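Local coordinates for N-terminal acetyltransferase-like protein (Chaetomium thermophilum, PDB 5NNP) that probably serves as the TPR-like auxiliary scaffold subunit of an N-terminal acetyltransferase complex, at residues A448-L453 / L490-E495; E495-R500 / L507-T512. All coordinates share one frame; numbering follows the deposited sequence.

Interaction 1. Residues A448-L453 / L490-E495. With PO4 (phosphate ion), chain U.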
ATOM      1  N   ALA A 448       6.400 -21.839   8.132  1.00 32.07           N
ATOM      2  CA  ALA A 448       7.459 -22.644   8.719  1.00 36.10           C
ATOM      3  C   ALA A 448       8.705 -21.784   8.903  1.00 40.21           C
ATOM      4  O   ALA A 448       9.294 -21.748   9.984  1.00 43.77           O
ATOM      5  CB  ALA A 448       7.754 -23.880   7.848  1.00 31.56           C
ATOM      6  N   ALA A 449       9.088 -21.064   7.856  1.00 38.39           N
ATOM      7  CA  ALA A 449      10.221 -20.145   7.953  1.00 39.94           C
ATOM      8  C   ALA A 449      10.062 -19.140   9.104  1.00 38.11           C
ATOM      9  O   ALA A 449      11.013 -18.859   9.826  1.00 46.02           O
ATOM     10  CB  ALA A 449      10.410 -19.411   6.643  1.00 34.13           C
ATOM     11  N   LYS A 450       8.860 -18.602   9.266  1.00 34.37           N
ATOM     12  CA  LYS A 450       8.597 -17.618  10.301  1.00 37.12           C
ATOM     13  C   LYS A 450       8.796 -18.248  11.663  1.00 45.36           C
ATOM     14  O   LYS A 450       9.496 -17.696  12.526  1.00 40.99           O
ATOM     15  CB  LYS A 450       7.180 -17.058  10.178  1.00 37.27           C
ATOM     16  CG  LYS A 450       6.790 -16.082  11.289  1.00 39.17           C
ATOM     17  CD  LYS A 450       5.293 -15.791  11.260  1.00 47.22           C
ATOM     18  CE  LYS A 450       4.864 -14.845  12.376  1.00 57.93           C
ATOM     19  NZ  LYS A 450       3.470 -14.360  12.161  1.00 64.10           N
ATOM     20  N   TYR A 451       8.185 -19.416  11.849  1.00 46.39           N
ATOM     21  CA  TYR A 451       8.334 -20.156  13.099  1.00 44.18           C
ATOM     22  C   TYR A 451       9.799 -20.499  13.410  1.00 44.12           C
ATOM     23  O   TYR A 451      10.225 -20.456  14.559  1.00 46.13           O
ATOM     24  CB  TYR A 451       7.468 -21.415  13.066  1.00 36.52           C
ATOM     25  CG  TYR A 451       6.070 -21.126  13.556  1.00 42.52           C
ATOM     26  CD1 TYR A 451       5.376 -20.024  13.085  1.00 45.99           C
ATOM     27  CD2 TYR A 451       5.457 -21.927  14.511  1.00 49.25           C
ATOM     28  CE1 TYR A 451       4.113 -19.728  13.537  1.00 43.99           C
ATOM     29  CE2 TYR A 451       4.183 -21.639  14.968  1.00 48.23           C
ATOM     30  CZ  TYR A 451       3.522 -20.535  14.481  1.00 45.36           C
ATOM     31  OH  TYR A 451       2.258 -20.234  14.932  1.00 45.62           O
ATOM     32  N   GLN A 452      10.579 -20.796  12.385  1.00 38.67           N
ATOM     33  CA  GLN A 452      11.987 -21.073  12.593  1.00 36.92           C
ATOM     34  C   GLN A 452      12.740 -19.814  13.034  1.00 41.55           C
ATOM     35  O   GLN A 452      13.578 -19.873  13.949  1.00 42.79           O
ATOM     36  CB  GLN A 452      12.582 -21.684  11.323  1.00 38.13           C
ATOM     37  CG  GLN A 452      12.072 -23.115  11.081  1.00 35.81           C
ATOM     38  CD  GLN A 452      12.347 -23.645   9.682  1.00 44.50           C
ATOM     39  OE1 GLN A 452      12.763 -22.899   8.792  1.00 49.51           O
ATOM     40  NE2 GLN A 452      12.113 -24.946   9.480  1.00 40.61           N
ATOM     41  N   LEU A 453      12.430 -18.676  12.409  1.00 40.80           N
ATOM     42  CA  LEU A 453      12.982 -17.397  12.849  1.00 44.10           C
ATOM     43  C   LEU A 453      12.531 -17.057  14.271  1.00 45.25           C
ATOM     44  O   LEU A 453      13.302 -16.528  15.063  1.00 46.12           O
ATOM     45  CB  LEU A 453      12.585 -16.271  11.893  1.00 40.24           C
ATOM     46  CG  LEU A 453      13.126 -16.373  10.468  1.00 39.77           C
ATOM     47  CD1 LEU A 453      12.537 -15.278   9.622  1.00 42.25           C
ATOM     48  CD2 LEU A 453      14.636 -16.283  10.457  1.00 42.29           C
ATOM     49  N   LEU A 490      12.280  -9.883   5.902  1.00 46.15           N
ATOM     50  CA  LEU A 490      13.403  -9.017   6.253  1.00 37.16           C
ATOM     51  C   LEU A 490      13.289  -8.545   7.704  1.00 39.49           C
ATOM     52  O   LEU A 490      14.274  -8.568   8.445  1.00 38.86           O
ATOM     53  CB  LEU A 490      13.490  -7.821   5.306  1.00 36.94           C
ATOM     54  CG  LEU A 490      13.916  -8.085   3.854  1.00 41.58           C
ATOM     55  CD1 LEU A 490      13.857  -6.805   3.025  1.00 43.79           C
ATOM     56  CD2 LEU A 490      15.295  -8.684   3.777  1.00 35.99           C
ATOM     57  N   THR A 491      12.088  -8.147   8.118  1.00 38.99           N
ATOM     58  CA  THR A 491      11.891  -7.675   9.489  1.00 36.86           C
ATOM     59  C   THR A 491      12.104  -8.807  10.496  1.00 42.20           C
ATOM     60  O   THR A 491      12.848  -8.650  11.466  1.00 41.45           O
ATOM     61  CB  THR A 491      10.493  -7.074   9.695  1.00 32.40           C
ATOM     62  OG1 THR A 491      10.235  -6.095   8.686  1.00 34.45           O
ATOM     63  CG2 THR A 491      10.400  -6.407  11.051  1.00 35.01           C
ATOM     64  N   GLU A 492      11.447  -9.941  10.257  1.00 39.28           N
ATOM     65  CA  GLU A 492      11.589 -11.117  11.114  1.00 37.54           C
ATOM     66  C   GLU A 492      13.039 -11.586  11.208  1.00 40.93           C
ATOM     67  O   GLU A 492      13.537 -11.908  12.283  1.00 45.97           O
ATOM     68  CB  GLU A 492      10.712 -12.253  10.588  1.00 39.94           C
ATOM     69  CG  GLU A 492       9.238 -12.081  10.895  1.00 31.67           C
ATOM     70  CD  GLU A 492       8.943 -12.185  12.372  1.00 39.61           C
ATOM     71  OE1 GLU A 492       7.886 -11.704  12.802  1.00 37.64           O
ATOM     72  OE2 GLU A 492       9.766 -12.765  13.115  1.00 52.59           O
ATOM     73  N   ASP A 493      13.715 -11.628  10.068  1.00 40.54           N
ATOM     74  CA  ASP A 493      15.114 -12.025  10.025  1.00 42.22           C
ATOM     75  C   ASP A 493      15.970 -11.096  10.883  1.00 46.38           C
ATOM     76  O   ASP A 493      16.888 -11.542  11.568  1.00 44.84           O
ATOM     77  CB  ASP A 493      15.625 -12.029   8.586  1.00 37.50           C
ATOM     78  CG  ASP A 493      16.967 -12.724   8.442  1.00 46.89           C
ATOM     79  OD1 ASP A 493      17.172 -13.781   9.076  1.00 41.16           O
ATOM     80  OD2 ASP A 493      17.818 -12.218   7.683  1.00 55.91           O
ATOM     81  N   GLY A 494      15.665  -9.805  10.837  1.00 44.44           N
ATOM     82  CA  GLY A 494      16.407  -8.819  11.597  1.00 43.34           C
ATOM     83  C   GLY A 494      16.212  -8.995  13.090  1.00 48.62           C
ATOM     84  O   GLY A 494      17.182  -9.040  13.847  1.00 55.16           O
ATOM     85  N   GLU A 495      14.956  -9.104  13.510  1.00 42.55           N
ATOM     86  CA  GLU A 495      14.631  -9.259  14.914  1.00 38.65           C
ATOM     87  C   GLU A 495      15.283 -10.522  15.476  1.00 43.99           C
ATOM     88  O   GLU A 495      15.795 -10.522  16.603  1.00 50.53           O
ATOM     89  CB  GLU A 495      13.111  -9.271  15.104  1.00 36.93           C
ATOM     90  CG  GLU A 495      12.462  -7.950  14.703  1.00 35.53           C
ATOM     91  CD  GLU A 495      10.956  -7.916  14.888  1.00 40.82           C
ATOM     92  OE1 GLU A 495      10.339  -8.964  15.159  1.00 45.40           O
ATOM     93  OE2 GLU A 495      10.381  -6.821  14.766  1.00 44.10           O
TER
HETATM   94  P   PO4 U 813       0.798 -17.107  13.460  1.00 91.65           P
HETATM   95  O1  PO4 U 813       1.352 -18.356  14.097  1.00 91.90           O
HETATM   96  O2  PO4 U 813       0.495 -16.109  14.556  1.00 96.43           O
HETATM   97  O3  PO4 U 813       1.807 -16.501  12.508  1.00 90.57           O
HETATM   98  O4  PO4 U 813      -0.455 -17.462  12.694  1.00 92.08           O
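Leu453 reaches across to Glu492 and Asp493, joining helix 442-454 to helix 487-499 within the TPR-like helical repeat fold of the auxiliary-subunit family. The short axes run nearly parallel, 21° apart, and approach to 9.9 Å. The backbones come nearest at Leu453 and Asp493, whose CA atoms are 6.4 Å apart. With CG beside its own backbone N and opposite the carbonyl carbon (chi1 -64°), Leu453 directs its two methyls at successive residues of the facing helix: CD1 lies 3.7 Å from Glu492 CB, and CD2 lies 3.8 Å from Asp493 OD1. No hydrogen bond crosses between the two segments; the direct contact is made chiefly by the Leu453 methyls against the CB of one acid and the carboxylate of the next.

Beside it, Lys450 CE passes 4.4 Å from Glu492 OE1. The Lys450 chain is extended, its CG trans to the backbone N (chi1 176°), which carries NZ beyond the carboxylate to donate a 2.7 Å hydrogen bond to phosphate O3. Lys450 NZ and Glu492 OE1 remain 5.2 Å apart, too far for a salt bridge, though the opposite charges probably attract weakly. The phosphate, probably from the crystallisation liquor, also accepts a bond from Arg416. Replacing Lys450 with an alanine would remove the ammonium and is likely to leave the phosphate more dependent on Arg416, with Glu492 deprived of a nearby positive charge.

Further out, the buried acids find their partners beyond the two segments. Glu492, bent at its second torsion, has OE1 in salt bridges to both Arg558 and Arg454. Asp493 divides its oxygens: OD2 pairs with Arg509 NE, and OD1, the atom against the Leu453 methyl, accepts from Asn458 ND2.

Interaction 2. Residues E495-R500 / L507-T512; sequences EAWQRR and LKRYHT
The antiparallel helical hairpin made by helices 487-499 and 503-523 brings Tyr510 against Gln498 and Glu495. Tyr510 OH donates to Gln498 OE1 over 2.7 Å. The angle at the acceptor, C=O to donor, is 145°, and the hydroxyl is tilted out of the carbonyl plane. Gln498 OE1 lies at the edge of the Tyr510 ring, near its plane and 3.1 Å from Tyr510 CE2, while the amide and ring planes stand 78° apart. Gln498 achieves this with an extended chain whose CG is trans to the backbone N. The same hydroxyl packs 3.5 Å from Glu495 CG, a contact with the aliphatic stem of a residue whose carboxylate is turned to Arg558.

Neighbouring helices of a TPR-like solenoid commonly pair in this antiparallel way; here the short axes are 9.6 Å apart at 159°. Helix 554-572 borders the Tyr510 side, with Leu566 touching Gln498 and Asp562 touching Tyr510.

A second link, made through solvent, joins Trp497 to Arg509. One water accepts from Trp497 NE1 at 3.2 Å and from Arg509 NH2 at 3.1 Å, lying at the edge of both flat groups and close to their planes. The two nitrogens, NE1 and NH2, are themselves 4.2 Å apart. Arg509 NE forms a salt bridge with Asp493 OD2, and Trp497 CZ3 sits over the centre of one face of the Arg500 guanidinium.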
ATOM      1  N   GLU A 495      14.956  -9.104  13.510  1.00 42.55           N
ATOM      2  CA  GLU A 495      14.631  -9.259  14.914  1.00 38.65           C
ATOM      3  C   GLU A 495      15.283 -10.522  15.476  1.00 43.99           C
ATOM      4  O   GLU A 495      15.795 -10.522  16.603  1.00 50.53           O
ATOM      5  CB  GLU A 495      13.111  -9.271  15.104  1.00 36.93           C
ATOM      6  CG  GLU A 495      12.462  -7.950  14.703  1.00 35.53           C
ATOM      7  CD  GLU A 495      10.956  -7.916  14.888  1.00 40.82           C
ATOM      8  OE1 GLU A 495      10.339  -8.964  15.159  1.00 45.40           O
ATOM      9  OE2 GLU A 495      10.381  -6.821  14.766  1.00 44.10           O
ATOM     10  N   ALA A 496      15.297 -11.585  14.679  1.00 39.33           N
ATOM     11  CA  ALA A 496      15.978 -12.822  15.064  1.00 42.89           C
ATOM     12  C   ALA A 496      17.491 -12.636  15.264  1.00 45.95           C
ATOM     13  O   ALA A 496      18.055 -13.070  16.274  1.00 49.75           O
ATOM     14  CB  ALA A 496      15.722 -13.891  14.030  1.00 41.51           C
ATOM     15  N   TRP A 497      18.145 -12.015  14.284  1.00 43.53           N
ATOM     16  CA  TRP A 497      19.572 -11.724  14.366  1.00 47.24           C
ATOM     17  C   TRP A 497      19.882 -10.828  15.562  1.00 52.91           C
ATOM     18  O   TRP A 497      20.917 -10.985  16.218  1.00 56.49           O
ATOM     19  CB  TRP A 497      20.074 -11.060  13.077  1.00 49.73           C
ATOM     20  CG  TRP A 497      20.351 -12.033  11.979  1.00 50.06           C
ATOM     21  CD1 TRP A 497      19.776 -12.059  10.741  1.00 45.77           C
ATOM     22  CD2 TRP A 497      21.264 -13.141  12.024  1.00 44.44           C
ATOM     23  NE1 TRP A 497      20.279 -13.115  10.011  1.00 48.70           N
ATOM     24  CE2 TRP A 497      21.192 -13.790  10.775  1.00 44.98           C
ATOM     25  CE3 TRP A 497      22.139 -13.638  12.993  1.00 46.10           C
ATOM     26  CZ2 TRP A 497      21.961 -14.916  10.475  1.00 53.85           C
ATOM     27  CZ3 TRP A 497      22.902 -14.762  12.692  1.00 51.98           C
ATOM     28  CH2 TRP A 497      22.807 -15.389  11.446  1.00 51.67           C
ATOM     29  N   GLN A 498      18.989  -9.882  15.838  1.00 46.58           N
ATOM     30  CA  GLN A 498      19.162  -9.006  16.985  1.00 47.95           C
ATOM     31  C   GLN A 498      19.108  -9.829  18.258  1.00 52.32           C
ATOM     32  O   GLN A 498      19.918  -9.628  19.150  1.00 60.68           O
ATOM     33  CB  GLN A 498      18.099  -7.912  17.001  1.00 47.89           C
ATOM     34  CG  GLN A 498      18.289  -6.854  18.057  1.00 44.08           C
ATOM     35  CD  GLN A 498      17.370  -5.662  17.833  1.00 55.30           C
ATOM     36  OE1 GLN A 498      16.994  -5.345  16.697  1.00 52.26           O
ATOM     37  NE2 GLN A 498      16.990  -5.005  18.916  1.00 51.80           N
ATOM     38  N   ARG A 499      18.175 -10.776  18.320  1.00 53.00           N
ATOM     39  CA  ARG A 499      18.030 -11.645  19.484  1.00 51.56           C
ATOM     40  C   ARG A 499      19.256 -12.517  19.715  1.00 59.16           C
ATOM     41  O   ARG A 499      19.498 -12.979  20.833  1.00 56.99           O
ATOM     42  CB  ARG A 499      16.800 -12.544  19.345  1.00 47.07           C
ATOM     43  CG  ARG A 499      15.479 -11.847  19.587  1.00 46.02           C
ATOM     44  CD  ARG A 499      14.360 -12.851  19.794  1.00 46.08           C
ATOM     45  NE  ARG A 499      14.071 -13.639  18.595  1.00 45.04           N
ATOM     46  CZ  ARG A 499      13.280 -13.234  17.605  1.00 42.33           C
ATOM     47  NH1 ARG A 499      12.708 -12.041  17.665  1.00 44.13           N
ATOM     48  NH2 ARG A 499      13.066 -14.019  16.555  1.00 41.20           N
ATOM     49  N   ARG A 500      20.016 -12.760  18.655  1.00 60.73           N
ATOM     50  CA  ARG A 500      21.199 -13.602  18.760  1.00 58.05           C
ATOM     51  C   ARG A 500      22.426 -12.763  19.058  1.00 58.37           C
ATOM     52  O   ARG A 500      23.524 -13.287  19.264  1.00 59.61           O
ATOM     53  CB  ARG A 500      21.398 -14.403  17.480  1.00 49.98           C
ATOM     54  CG  ARG A 500      20.311 -15.410  17.240  1.00 49.06           C
ATOM     55  CD  ARG A 500      20.371 -15.950  15.827  1.00 51.54           C
ATOM     56  NE  ARG A 500      21.614 -16.662  15.551  1.00 52.63           N
ATOM     57  CZ  ARG A 500      21.783 -17.478  14.516  1.00 58.81           C
ATOM     58  NH1 ARG A 500      20.784 -17.684  13.670  1.00 63.04           N
ATOM     59  NH2 ARG A 500      22.940 -18.093  14.325  1.00 59.08           N
ATOM     60  N   LEU A 507      20.867  -4.555  11.870  1.00 52.90           N
ATOM     61  CA  LEU A 507      20.777  -3.204  11.316  1.00 51.64           C
ATOM     62  C   LEU A 507      20.652  -3.245   9.789  1.00 52.73           C
ATOM     63  O   LEU A 507      19.874  -2.486   9.189  1.00 41.62           O
ATOM     64  CB  LEU A 507      21.989  -2.359  11.728  1.00 53.58           C
ATOM     65  CG  LEU A 507      22.084  -1.834  13.166  1.00 50.29           C
ATOM     66  CD1 LEU A 507      23.420  -1.189  13.385  1.00 51.51           C
ATOM     67  CD2 LEU A 507      20.983  -0.847  13.482  1.00 40.78           C
ATOM     68  N   LYS A 508      21.416  -4.143   9.171  1.00 51.07           N
ATOM     69  CA  LYS A 508      21.416  -4.270   7.722  1.00 50.06           C
ATOM     70  C   LYS A 508      19.998  -4.539   7.221  1.00 48.68           C
ATOM     71  O   LYS A 508      19.543  -3.917   6.260  1.00 50.71           O
ATOM     72  CB  LYS A 508      22.368  -5.376   7.275  1.00 37.05           C
ATOM     73  CG  LYS A 508      22.485  -5.531   5.768  1.00 43.72           C
ATOM     74  CD  LYS A 508      22.968  -4.245   5.128  1.00 50.89           C
ATOM     75  CE  LYS A 508      23.322  -4.444   3.660  1.00 54.76           C
ATOM     76  NZ  LYS A 508      24.015  -3.254   3.084  1.00 56.84           N
ATOM     77  N   ARG A 509      19.296  -5.444   7.899  1.00 45.70           N
ATOM     78  CA  ARG A 509      17.908  -5.765   7.543  1.00 44.17           C
ATOM     79  C   ARG A 509      16.981  -4.563   7.694  1.00 46.07           C
ATOM     80  O   ARG A 509      16.230  -4.235   6.768  1.00 37.85           O
ATOM     81  CB  ARG A 509      17.388  -6.919   8.397  1.00 39.39           C
ATOM     82  CG  ARG A 509      18.203  -8.186   8.260  1.00 41.59           C
ATOM     83  CD  ARG A 509      18.032  -8.780   6.864  1.00 40.07           C
ATOM     84  NE  ARG A 509      18.809 -10.004   6.736  1.00 38.47           N
ATOM     85  CZ  ARG A 509      20.065 -10.054   6.304  1.00 38.85           C
ATOM     86  NH1 ARG A 509      20.687  -8.948   5.943  1.00 39.72           N
ATOM     87  NH2 ARG A 509      20.701 -11.216   6.237  1.00 45.70           N
ATOM     88  N   TYR A 510      17.019  -3.924   8.866  1.00 42.98           N
ATOM     89  CA  TYR A 510      16.192  -2.742   9.115  1.00 42.63           C
ATOM     90  C   TYR A 510      16.481  -1.652   8.066  1.00 44.45           C
ATOM     91  O   TYR A 510      15.555  -1.027   7.524  1.00 39.36           O
ATOM     92  CB  TYR A 510      16.413  -2.201  10.535  1.00 41.46           C
ATOM     93  CG  TYR A 510      16.169  -3.231  11.624  1.00 43.75           C
ATOM     94  CD1 TYR A 510      15.200  -4.217  11.463  1.00 40.13           C
ATOM     95  CD2 TYR A 510      16.919  -3.235  12.801  1.00 40.89           C
ATOM     96  CE1 TYR A 510      14.969  -5.166  12.438  1.00 39.40           C
ATOM     97  CE2 TYR A 510      16.697  -4.184  13.786  1.00 40.32           C
ATOM     98  CZ  TYR A 510      15.717  -5.150  13.601  1.00 48.32           C
ATOM     99  OH  TYR A 510      15.485  -6.109  14.573  1.00 45.56           O
ATOM    100  N   HIS A 511      17.758  -1.445   7.755  1.00 37.32           N
ATOM    101  CA  HIS A 511      18.108  -0.502   6.703  1.00 35.30           C
ATOM    102  C   HIS A 511      17.528  -0.912   5.344  1.00 37.44           C
ATOM    103  O   HIS A 511      17.128  -0.059   4.552  1.00 39.32           O
ATOM    104  CB  HIS A 511      19.623  -0.338   6.609  1.00 32.72           C
ATOM    105  CG  HIS A 511      20.168   0.663   7.575  1.00 37.40           C
ATOM    106  ND1 HIS A 511      20.603   1.910   7.187  1.00 43.54           N
ATOM    107  CD2 HIS A 511      20.325   0.608   8.918  1.00 38.13           C
ATOM    108  CE1 HIS A 511      21.016   2.578   8.248  1.00 48.29           C
ATOM    109  NE2 HIS A 511      20.856   1.810   9.311  1.00 44.06           N
ATOM    110  N   THR A 512      17.470  -2.210   5.076  1.00 29.74           N
ATOM    111  CA  THR A 512      16.917  -2.669   3.809  1.00 39.23           C
ATOM    112  C   THR A 512      15.421  -2.357   3.678  1.00 40.43           C
ATOM    113  O   THR A 512      14.964  -1.943   2.613  1.00 45.96           O
ATOM    114  CB  THR A 512      17.175  -4.172   3.622  1.00 34.21           C
ATOM    115  OG1 THR A 512      18.580  -4.367   3.477  1.00 38.62           O
ATOM    116  CG2 THR A 512      16.480  -4.718   2.384  1.00 28.06           C
TER
HETATM  117  O   HOH W   1      20.140 -14.165   7.031  1.00 46.33           O

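In the fold
Following the chain from its N terminus, interaction 1 closes first: helix 442-454 is brought against helix 487-499 across 36 intervening residues that include helices 458-465 and 476-483. Interaction 2 then closes a far shorter connection, six residues long, by folding helix 503-523 back on helix 487-499. The two loops neither nest nor cross but follow in series, sharing Glu495. Helix 487-499 is therefore the common middle element, and the contact centres lie 10 Å apart. Other contacts also pass between them: Leu453 O probably accepts from Arg499 NH2 at 2.9 Å, and Leu490 CD1 packs 3.4 Å from Thr512 CG2. Together they tie three helices into one portion of the solenoid.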